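PDB 6CCA: DisA protein from Sorangium cellulosum, which probably uses S-adenosylmethionine to methylate an acyl-chain carbon twice, forming a gem-dimethyl group on a polyketide assembly line making disorazol. Local coordinates for residues K323-N329 with E382-R386. Numbering follows the deposited sequence.
Sequences KRLLKAN and EGFRR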
loop_
_atom_site.group_PDB
_atom_site.type_symbol
_atom_site.label_atom_id
_atom_site.label_comp_id
_atom_site.label_asym_id
_atom_site.label_seq_id
_atom_site.Cartn_x
_atom_site.Cartn_y
_atom_site.Cartn_z
ATOM N N LYS A 323 -16.230 -0.023 -10.452
ATOM C CA LYS A 323 -16.850 -0.290 -11.754
ATOM C C LYS A 323 -18.097 0.546 -12.017
ATOM O O LYS A 323 -18.314 0.957 -13.132
ATOM C CB LYS A 323 -17.156 -1.783 -11.928
ATOM C CG LYS A 323 -15.915 -2.584 -12.109
ATOM C CD LYS A 323 -16.196 -4.004 -12.507
ATOM C CE LYS A 323 -16.351 -4.173 -14.007
ATOM N NZ LYS A 323 -16.996 -5.491 -14.267
ATOM N N ARG A 324 -18.848 0.863 -10.985
ATOM C CA ARG A 324 -20.028 1.737 -11.110
ATOM C C ARG A 324 -19.589 3.131 -11.471
ATOM O O ARG A 324 -20.189 3.741 -12.330
ATOM C CB ARG A 324 -20.823 1.754 -9.783
ATOM C CG ARG A 324 -22.049 2.670 -9.778
ATOM C CD ARG A 324 -23.036 2.271 -8.668
ATOM N NE ARG A 324 -23.420 0.853 -8.835
ATOM C CZ ARG A 324 -24.209 0.398 -9.826
ATOM N NH1 ARG A 324 -24.720 1.233 -10.739
ATOM N NH2 ARG A 324 -24.486 -0.903 -9.911
ATOM N N LEU A 325 -18.531 3.625 -10.814
ATOM C CA LEU A 325 -18.015 4.960 -11.042
ATOM C C LEU A 325 -17.294 5.102 -12.393
ATOM O O LEU A 325 -17.313 6.166 -13.005
ATOM C CB LEU A 325 -17.020 5.347 -9.968
ATOM C CG LEU A 325 -17.644 5.570 -8.585
ATOM C CD1 LEU A 325 -16.634 5.528 -7.475
ATOM C CD2 LEU A 325 -18.404 6.904 -8.562
ATOM N N LEU A 326 -16.602 4.039 -12.811
ATOM C CA LEU A 326 -15.855 4.095 -14.087
ATOM C C LEU A 326 -16.771 3.990 -15.305
ATOM O O LEU A 326 -17.745 3.224 -15.308
ATOM C CB LEU A 326 -14.910 2.891 -14.163
ATOM C CG LEU A 326 -13.564 3.006 -13.452
ATOM C CD1 LEU A 326 -12.843 1.672 -13.534
ATOM C CD2 LEU A 326 -12.696 4.121 -14.036
ATOM N N LYS A 327 -16.408 4.716 -16.335
ATOM C CA LYS A 327 -16.960 4.456 -17.669
ATOM C C LYS A 327 -16.568 3.069 -18.122
ATOM O O LYS A 327 -15.553 2.511 -17.723
ATOM C CB LYS A 327 -16.368 5.460 -18.643
ATOM C CG LYS A 327 -16.889 6.866 -18.384
ATOM C CD LYS A 327 -16.272 7.895 -19.280
ATOM C CE LYS A 327 -16.748 9.289 -18.830
ATOM N NZ LYS A 327 -15.888 10.244 -19.579
ATOM N N ALA A 328 -17.400 2.503 -18.989
ATOM C CA ALA A 328 -16.982 1.346 -19.732
ATOM C C ALA A 328 -15.651 1.616 -20.386
ATOM O O ALA A 328 -15.421 2.683 -20.965
ATOM C CB ALA A 328 -18.081 0.998 -20.785
ATOM N N ASN A 329 -14.763 0.605 -20.373
ATOM C CA ASN A 329 -13.379 0.748 -20.851
ATOM C C ASN A 329 -12.564 1.895 -20.167
ATOM O O ASN A 329 -11.545 2.375 -20.720
ATOM C CB ASN A 329 -13.369 1.066 -22.336
ATOM C CG ASN A 329 -14.048 -0.031 -23.145
ATOM O OD1 ASN A 329 -13.957 -1.173 -22.756
ATOM N ND2 ASN A 329 -14.723 0.314 -24.254
ATOM N N GLU A 382 -13.870 -10.158 -11.340
ATOM C CA GLU A 382 -14.792 -9.053 -11.149
ATOM C C GLU A 382 -15.121 -8.321 -12.430
ATOM O O GLU A 382 -15.761 -7.259 -12.414
ATOM C CB GLU A 382 -14.233 -8.089 -10.058
ATOM C CG GLU A 382 -14.234 -8.719 -8.644
ATOM C CD GLU A 382 -15.610 -9.250 -8.222
ATOM O OE1 GLU A 382 -16.574 -8.471 -8.249
ATOM O OE2 GLU A 382 -15.672 -10.452 -7.872
ATOM N N GLY A 383 -14.639 -8.847 -13.552
ATOM C CA GLY A 383 -14.998 -8.302 -14.853
ATOM C C GLY A 383 -14.151 -7.171 -15.399
ATOM O O GLY A 383 -14.632 -6.381 -16.202
ATOM N N PHE A 384 -12.881 -7.086 -14.979
ATOM C CA PHE A 384 -11.964 -6.283 -15.694
ATOM C C PHE A 384 -11.280 -7.153 -16.736
ATOM O O PHE A 384 -11.182 -8.363 -16.497
ATOM C CB PHE A 384 -10.895 -5.683 -14.721
ATOM C CG PHE A 384 -11.451 -4.675 -13.762
ATOM C CD1 PHE A 384 -12.039 -5.074 -12.562
ATOM C CD2 PHE A 384 -11.352 -3.294 -14.006
ATOM C CE1 PHE A 384 -12.556 -4.136 -11.643
ATOM C CE2 PHE A 384 -11.858 -2.356 -13.086
ATOM C CZ PHE A 384 -12.461 -2.783 -11.892
ATOM N N ARG A 385 -10.760 -6.539 -17.789
ATOM C CA ARG A 385 -9.977 -7.183 -18.848
ATOM C C ARG A 385 -8.614 -6.547 -19.052
ATOM O O ARG A 385 -8.352 -5.506 -18.545
ATOM C CB ARG A 385 -10.706 -7.084 -20.187
ATOM C CG ARG A 385 -12.185 -7.029 -20.061
ATOM C CD ARG A 385 -12.891 -6.966 -21.363
ATOM N NE ARG A 385 -12.877 -5.595 -21.832
ATOM C CZ ARG A 385 -13.906 -4.984 -22.360
ATOM N NH1 ARG A 385 -15.059 -5.595 -22.443
ATOM N NH2 ARG A 385 -13.752 -3.764 -22.807
ATOM N N ARG A 386 -7.770 -7.188 -19.840
ATOM C CA ARG A 386 -6.451 -6.695 -20.140
ATOM C C ARG A 386 -5.673 -6.439 -18.858
ATOM O O ARG A 386 -4.806 -5.645 -18.842
ATOM C CB ARG A 386 -6.535 -5.399 -20.935
ATOM C CG ARG A 386 -6.330 -5.491 -22.413
ATOM C CD ARG A 386 -7.660 -5.110 -23.046
ATOM N NE ARG A 386 -8.202 -6.237 -23.661
ATOM C CZ ARG A 386 -9.378 -6.356 -24.234
ATOM N NH1 ARG A 386 -10.288 -5.406 -24.263
ATOM N NH2 ARG A 386 -9.627 -7.495 -24.768
#
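Lys-323, in the last turn of helix 315-325, reaches over one face of the Phe-384 ring to a Schellman motif, and so illustrates how a lysine amine can bind the carbonyls at a helix C-terminus. Lys-323 NZ gives a hydrogen bond to Glu-382 O (2.8 Å) that falls on a lone pair in the carbonyl plane, with a C=O...N angle of 138°. A second bond from Lys-323 NZ, to Gly-383 O, is weak (3.2 Å). The aliphatic part of Lys-323 lies against the ring, Lys-323 CG being 3.5 Å from Phe-384 CZ, and a bend at chi3 (86°) turns the chain's end toward the two carbonyls. At the ring's edge, Leu-326 CD1 packs 4.2 Å from Phe-384 CE2.

Further out, Asp-410 forms a salt bridge with the same amine and Val-412 O accepts a hydrogen bond from it, so this buried charge is well satisfied. Strand 402-409 of the methyltransferase sheet pairs antiparallel with strands 330-337 and 384-385, holding the two segments beside it. Gly-383, at positive phi (88°), is the C-prime residue of the Schellman motif ending helix 372-381, where Phe-384 N and Gly-383 N bond back to carbonyls of the last helical turn.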